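Local coordinates for VAO-type flavoprotein oxidase VAO615 (Myceliophthora thermophila, PDB 6F72) that carries a bicovalently bound FAD and is probably an oxidase whose reduced flavin reacts rapidly with molecular oxygen, its substrate being unknown, at residues 272-284 against 457-469. Residues are numbered along the deposited sequence; the frame is centred on the assembly and turned at random.
Sequences SDLYWALSGGGGG and DKPHPANSLHPAW. With FAD (flavin-adenine dinucleotide), chain E.
Trp276 lays one face of its indole against Ser464, and the serine side chain can be followed outward from there. Ser464 CB stands 3.5 Å from the centroid of the Trp276 six-membered ring, only 3° off the ring normal, a CH-pi contact centred over the face. Ser464 OG, held between the backbone N and the carbonyl carbon (chi1 66°), swings off the ring and back to the helix, donating to Trp276 O at 2.9 Å. Thus one residue supplies both the aromatic face and the acceptor. Gly281 N approaches Ser464 OG to 3.0 Å, but the angle is too poor for a bond. Ser464 N adds weak bonds to Trp276 O and, at 3.4 Å, to Ser279 O, past the end of helix 272-278. Replacing Trp276 by alanine removes the indole, which is likely to leave a gap over Ser464 CB and Arg538 without its cation-pi partner.

Alongside, Tyr275 has CG anti to the backbone N (chi1 166°), which carries its ring to Pro461 and Ala462. Ala462 O meets the ring edge, 3.4 Å from Tyr275 CE1, while the Pro461 and Tyr275 side chains cross at about a right angle. Tyr275 OH and Asn463 ND2 have their strongest hydrogen bonds with Val251 O and Asp249 OD1, and a water, donating to the first and accepting from the second, links them. Asn463 OD1 closes an Asx turn by accepting from Leu465 N at 3.1 Å.

A CB on Gly280 would press on Leu465 N and on the preceding carbonyl O of Ser279; the second clash alone calls for glycine. The glycine-rich run continues to Gly284, whose N lies 3.2 Å from FAD N3A. With Trp276 O gripped by both Ser464 OG and, weakly, Ser464 N, residues 461-465 pack on the helix end leading to the adenine side of the flavin site.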
loop_
_atom_site.group_PDB
_atom_site.type_symbol
_atom_site.label_atom_id
_atom_site.label_comp_id
_atom_site.label_asym_id
_atom_site.label_seq_id
_atom_site.Cartn_x
_atom_site.Cartn_y
_atom_site.Cartn_z
ATOM N N SER A 272 18.058 -14.986 8.339
ATOM C CA SER A 272 17.481 -15.129 7.002
ATOM C C SER A 272 15.980 -15.364 7.039
ATOM O O SER A 272 15.265 -14.986 6.111
ATOM C CB SER A 272 18.185 -16.253 6.237
ATOM O OG SER A 272 18.039 -17.485 6.921
ATOM N N ASP A 273 15.534 -15.989 8.123
ATOM C CA ASP A 273 14.144 -16.306 8.344
ATOM C C ASP A 273 13.335 -15.019 8.571
ATOM O O ASP A 273 12.210 -14.896 8.057
ATOM C CB ASP A 273 13.978 -17.342 9.477
ATOM C CG ASP A 273 14.587 -16.901 10.806
ATOM O OD1 ASP A 273 15.342 -15.900 10.869
ATOM O OD2 ASP A 273 14.316 -17.583 11.815
ATOM N N LEU A 274 13.927 -14.062 9.298
ATOM C CA LEU A 274 13.361 -12.723 9.424
ATOM C C LEU A 274 13.372 -11.975 8.090
ATOM O O LEU A 274 12.369 -11.312 7.754
ATOM C CB LEU A 274 14.016 -11.902 10.545
ATOM C CG LEU A 274 13.439 -10.508 10.909
ATOM C CD1 LEU A 274 11.993 -10.525 11.419
ATOM C CD2 LEU A 274 14.329 -9.818 11.930
ATOM N N TYR A 275 14.453 -12.105 7.324
ATOM C CA TYR A 275 14.540 -11.489 5.989
ATOM C C TYR A 275 13.389 -11.993 5.091
ATOM O O TYR A 275 12.779 -11.212 4.352
ATOM C CB TYR A 275 15.929 -11.716 5.326
ATOM C CG TYR A 275 15.917 -11.398 3.843
ATOM C CD1 TYR A 275 15.542 -12.377 2.900
ATOM C CD2 TYR A 275 16.225 -10.120 3.373
ATOM C CE1 TYR A 275 15.468 -12.079 1.547
ATOM C CE2 TYR A 275 16.169 -9.817 2.011
ATOM C CZ TYR A 275 15.786 -10.797 1.106
ATOM O OH TYR A 275 15.716 -10.532 -0.246
ATOM N N TRP A 276 13.135 -13.305 5.169
ATOM C CA TRP A 276 12.106 -14.003 4.396
ATOM C C TRP A 276 10.676 -13.451 4.707
ATOM O O TRP A 276 9.951 -13.051 3.784
ATOM C CB TRP A 276 12.223 -15.508 4.663
ATOM C CG TRP A 276 11.253 -16.375 3.918
ATOM C CD1 TRP A 276 11.422 -16.906 2.666
ATOM C CD2 TRP A 276 9.991 -16.859 4.395
ATOM N NE1 TRP A 276 10.317 -17.664 2.316
ATOM C CE2 TRP A 276 9.430 -17.663 3.358
ATOM C CE3 TRP A 276 9.271 -16.692 5.590
ATOM C CZ2 TRP A 276 8.181 -18.298 3.481
ATOM C CZ3 TRP A 276 8.012 -17.322 5.713
ATOM C CH2 TRP A 276 7.483 -18.109 4.654
ATOM N N ALA A 277 10.328 -13.424 6.004
ATOM C CA ALA A 277 9.080 -12.889 6.541
ATOM C C ALA A 277 8.864 -11.427 6.194
ATOM O O ALA A 277 7.776 -11.073 5.765
ATOM C CB ALA A 277 9.002 -13.094 8.052
ATOM N N LEU A 278 9.894 -10.590 6.367
ATOM C CA LEU A 278 9.794 -9.164 6.050
ATOM C C LEU A 278 9.645 -8.850 4.553
ATOM O O LEU A 278 9.118 -7.791 4.191
ATOM C CB LEU A 278 10.957 -8.361 6.649
ATOM C CG LEU A 278 10.994 -8.070 8.152
ATOM C CD1 LEU A 278 12.395 -7.595 8.515
ATOM C CD2 LEU A 278 9.959 -7.025 8.591
ATOM N N SER A 279 10.107 -9.761 3.702
ATOM C CA SER A 279 10.087 -9.560 2.254
ATOM C C SER A 279 8.791 -10.149 1.642
ATOM O O SER A 279 8.817 -11.183 0.941
ATOM C CB SER A 279 11.351 -10.189 1.622
ATOM O OG SER A 279 12.563 -9.604 2.094
ATOM N N GLY A 280 7.662 -9.499 1.921
ATOM C CA GLY A 280 6.359 -9.938 1.391
ATOM C C GLY A 280 5.395 -10.516 2.409
ATOM O O GLY A 280 4.222 -10.751 2.074
ATOM N N GLY A 281 5.847 -10.709 3.651
ATOM C CA GLY A 281 4.997 -11.226 4.735
ATOM C C GLY A 281 4.123 -10.188 5.442
ATOM O O GLY A 281 3.397 -10.528 6.386
ATOM N N GLY A 282 4.220 -8.934 5.010
ATOM C CA GLY A 282 3.445 -7.833 5.594
ATOM C C GLY A 282 4.146 -7.021 6.678
ATOM O O GLY A 282 4.889 -7.559 7.504
ATOM N N GLY A 283 3.859 -5.718 6.689
ATOM C CA GLY A 283 4.416 -4.773 7.665
ATOM C C GLY A 283 3.822 -4.842 9.052
ATOM O O GLY A 283 2.718 -5.356 9.241
ATOM N N GLY A 284 4.563 -4.320 10.032
ATOM C CA GLY A 284 4.004 -4.012 11.344
ATOM C C GLY A 284 3.779 -5.176 12.280
ATOM O O GLY A 284 3.157 -5.020 13.335
ATOM N N ASP A 457 10.041 -16.201 -12.757
ATOM C CA ASP A 457 11.324 -16.598 -13.398
ATOM C C ASP A 457 12.351 -15.460 -13.608
ATOM O O ASP A 457 13.134 -15.442 -14.571
ATOM C CB ASP A 457 11.067 -17.393 -14.697
ATOM C CG ASP A 457 10.122 -18.570 -14.484
ATOM O OD1 ASP A 457 10.393 -19.413 -13.592
ATOM O OD2 ASP A 457 9.106 -18.649 -15.209
ATOM N N LYS A 458 12.315 -14.506 -12.688
ATOM C CA LYS A 458 13.363 -13.511 -12.540
ATOM C C LYS A 458 14.144 -13.861 -11.285
ATOM O O LYS A 458 13.568 -14.387 -10.318
ATOM C CB LYS A 458 12.761 -12.136 -12.370
ATOM C CG LYS A 458 12.062 -11.620 -13.603
ATOM C CD LYS A 458 11.153 -10.486 -13.189
ATOM C CE LYS A 458 10.758 -9.695 -14.409
ATOM N NZ LYS A 458 9.657 -10.362 -15.152
ATOM N N PRO A 459 15.458 -13.576 -11.280
ATOM C CA PRO A 459 16.229 -13.959 -10.102
ATOM C C PRO A 459 15.936 -13.006 -8.946
ATOM O O PRO A 459 15.903 -11.794 -9.146
ATOM C CB PRO A 459 17.694 -13.826 -10.568
ATOM C CG PRO A 459 17.639 -13.528 -12.044
ATOM C CD PRO A 459 16.301 -12.905 -12.287
ATOM N N HIS A 460 15.684 -13.570 -7.771
ATOM C CA HIS A 460 15.520 -12.816 -6.530
ATOM C C HIS A 460 15.865 -13.811 -5.425
ATOM O O HIS A 460 15.776 -15.007 -5.661
ATOM C CB HIS A 460 14.055 -12.323 -6.380
ATOM C CG HIS A 460 13.061 -13.438 -6.330
ATOM N ND1 HIS A 460 12.743 -14.094 -5.163
ATOM C CD2 HIS A 460 12.377 -14.070 -7.314
ATOM C CE1 HIS A 460 11.892 -15.069 -5.422
ATOM N NE2 HIS A 460 11.642 -15.067 -6.720
ATOM N N PRO A 461 16.252 -13.338 -4.224
ATOM C CA PRO A 461 16.386 -14.273 -3.095
ATOM C C PRO A 461 15.051 -14.889 -2.683
ATOM O O PRO A 461 13.982 -14.302 -2.961
ATOM C CB PRO A 461 16.877 -13.374 -1.955
ATOM C CG PRO A 461 17.517 -12.205 -2.633
ATOM C CD PRO A 461 16.664 -11.970 -3.844
ATOM N N ALA A 462 15.115 -16.034 -1.998
ATOM C CA ALA A 462 13.941 -16.622 -1.355
ATOM C C ALA A 462 13.229 -15.570 -0.480
ATOM O O ALA A 462 13.869 -14.832 0.274
ATOM C CB ALA A 462 14.326 -17.827 -0.522
ATOM N N ASN A 463 11.913 -15.495 -0.629
ATOM C CA ASN A 463 11.070 -14.589 0.162
ATOM C C ASN A 463 9.676 -15.198 0.362
ATOM O O ASN A 463 9.393 -16.276 -0.174
ATOM C CB ASN A 463 11.060 -13.164 -0.418
ATOM C CG ASN A 463 10.472 -13.079 -1.808
ATOM O OD1 ASN A 463 9.387 -13.609 -2.074
ATOM N ND2 ASN A 463 11.163 -12.374 -2.702
ATOM N N SER A 464 8.847 -14.546 1.175
ATOM C CA SER A 464 7.518 -15.069 1.550
ATOM C C SER A 464 6.363 -14.594 0.655
ATOM O O SER A 464 5.184 -14.871 0.938
ATOM C CB SER A 464 7.223 -14.779 3.021
ATOM O OG SER A 464 7.106 -13.372 3.276
ATOM N N LEU A 465 6.716 -13.925 -0.441
ATOM C CA LEU A 465 5.751 -13.420 -1.396
ATOM C C LEU A 465 4.796 -14.522 -1.837
ATOM O O LEU A 465 5.230 -15.610 -2.244
ATOM C CB LEU A 465 6.454 -12.774 -2.587
ATOM C CG LEU A 465 5.559 -12.011 -3.558
ATOM C CD1 LEU A 465 5.287 -10.586 -3.067
ATOM C CD2 LEU A 465 6.138 -12.009 -4.962
ATOM N N HIS A 466 3.498 -14.247 -1.706
ATOM C CA HIS A 466 2.446 -15.201 -2.049
ATOM C C HIS A 466 2.636 -15.776 -3.474
ATOM O O HIS A 466 2.831 -15.011 -4.433
ATOM C CB HIS A 466 1.070 -14.531 -1.899
ATOM C CG HIS A 466 -0.079 -15.497 -1.867
ATOM N ND1 HIS A 466 -0.473 -16.222 -2.969
ATOM C CD2 HIS A 466 -0.920 -15.857 -0.864
ATOM C CE1 HIS A 466 -1.508 -16.984 -2.652
ATOM N NE2 HIS A 466 -1.791 -16.792 -1.377
ATOM N N PRO A 467 2.586 -17.124 -3.624
ATOM C CA PRO A 467 2.801 -17.751 -4.939
ATOM C C PRO A 467 1.862 -17.286 -6.068
ATOM O O PRO A 467 2.261 -17.318 -7.233
ATOM C CB PRO A 467 2.633 -19.245 -4.654
ATOM C CG PRO A 467 1.875 -19.311 -3.372
ATOM C CD PRO A 467 2.361 -18.137 -2.579
ATOM N N ALA A 468 0.664 -16.810 -5.727
ATOM C CA ALA A 468 -0.270 -16.246 -6.722
ATOM C C ALA A 468 0.371 -15.111 -7.522
ATOM O O ALA A 468 0.074 -14.936 -8.698
ATOM C CB ALA A 468 -1.567 -15.771 -6.064
ATOM N N TRP A 469 1.286 -14.369 -6.895
ATOM C CA TRP A 469 2.081 -13.390 -7.628
ATOM C C TRP A 469 2.798 -13.988 -8.848
ATOM O O TRP A 469 2.827 -13.364 -9.905
ATOM C CB TRP A 469 3.085 -12.712 -6.712
ATOM C CG TRP A 469 2.517 -11.660 -5.797
ATOM C CD1 TRP A 469 2.304 -11.775 -4.452
ATOM C CD2 TRP A 469 2.112 -10.327 -6.157
ATOM N NE1 TRP A 469 1.817 -10.585 -3.944
ATOM C CE2 TRP A 469 1.675 -9.688 -4.970
ATOM C CE3 TRP A 469 2.074 -9.613 -7.366
ATOM C CZ2 TRP A 469 1.194 -8.360 -4.957
ATOM C CZ3 TRP A 469 1.604 -8.293 -7.359
ATOM C CH2 TRP A 469 1.164 -7.679 -6.152
HETATM P PA FAD E . 1.500 2.871 6.558
HETATM O O1A FAD E . 0.009 2.883 6.772
HETATM O O2A FAD E . 2.291 3.899 7.319
HETATM O O5B FAD E . 2.043 1.397 6.899
HETATM C C5B FAD E . 1.359 0.220 6.468
HETATM C C4B FAD E . 1.667 -0.967 7.373
HETATM O O4B FAD E . 3.079 -1.184 7.416
HETATM C C3B FAD E . 1.224 -0.793 8.813
HETATM O O3B FAD E . 0.803 -2.083 9.276
HETATM C C2B FAD E . 2.480 -0.375 9.558
HETATM O O2B FAD E . 2.462 -0.807 10.921
HETATM C C1B FAD E . 3.571 -1.072 8.763
HETATM N N9A FAD E . 4.860 -0.342 8.707
HETATM C C8A FAD E . 5.127 0.726 7.924
HETATM N N7A FAD E . 6.413 1.127 8.082
HETATM C C5A FAD E . 6.984 0.299 8.971
HETATM C C6A FAD E . 8.324 0.164 9.586
HETATM N N6A FAD E . 9.301 1.038 9.258
HETATM N N1A FAD E . 8.520 -0.834 10.478
HETATM C C2A FAD E . 7.544 -1.705 10.815
HETATM N N3A FAD E . 6.297 -1.644 10.285
HETATM C C4A FAD E . 5.964 -0.680 9.377
HETATM N N1 FAD E . 0.387 -0.637 -3.337
HETATM C C2 FAD E . 0.913 -1.218 -4.445
HETATM O O2 FAD E . 1.384 -2.377 -4.358
HETATM N N3 FAD E . 0.941 -0.582 -5.637
HETATM C C4 FAD E . 0.451 0.653 -5.831
HETATM O O4 FAD E . 0.496 1.202 -6.956
HETATM C C4X FAD E . -0.130 1.355 -4.665
HETATM N N5 FAD E . -0.632 2.604 -4.768
HETATM C C5X FAD E . -1.172 3.246 -3.692
HETATM C C6 FAD E . -1.689 4.554 -3.822
HETATM C C7 FAD E . -2.237 5.195 -2.689
HETATM C C7M FAD E . -2.795 6.598 -2.851
HETATM C C8 FAD E . -2.259 4.497 -1.352
HETATM C C8M FAD E . -2.736 5.136 -0.056
HETATM C C9 FAD E . -1.742 3.209 -1.249
HETATM C C9A FAD E . -1.202 2.554 -2.360
HETATM N N10 FAD E . -0.663 1.252 -2.232
HETATM C C10 FAD E . -0.133 0.616 -3.375
HETATM C "C1'" FAD E . -0.735 0.554 -0.950
HETATM C "C2'" FAD E . 0.512 0.412 -0.131
HETATM O "O2'" FAD E . 1.329 -0.577 -0.755
HETATM C "C3'" FAD E . 0.040 -0.064 1.238
HETATM O "O3'" FAD E . -1.043 0.758 1.725
HETATM C "C4'" FAD E . 1.181 -0.075 2.244
HETATM O "O4'" FAD E . 0.758 -0.746 3.433
HETATM C "C5'" FAD E . 1.695 1.337 2.533
HETATM O "O5'" FAD E . 2.688 1.326 3.546
HETATM P P FAD E . 3.137 2.710 4.228
HETATM O O1P FAD E . 3.416 3.712 3.144
HETATM O O2P FAD E . 4.181 2.332 5.253
HETATM O O3P FAD E . 1.785 3.139 5.001
HETATM O O HOH W 1 13.480 -10.960 -1.964
HETATM O O HOH W 2 2.888 -11.949 -0.159
HETATM O O HOH W 3 3.433 -13.808 2.673
#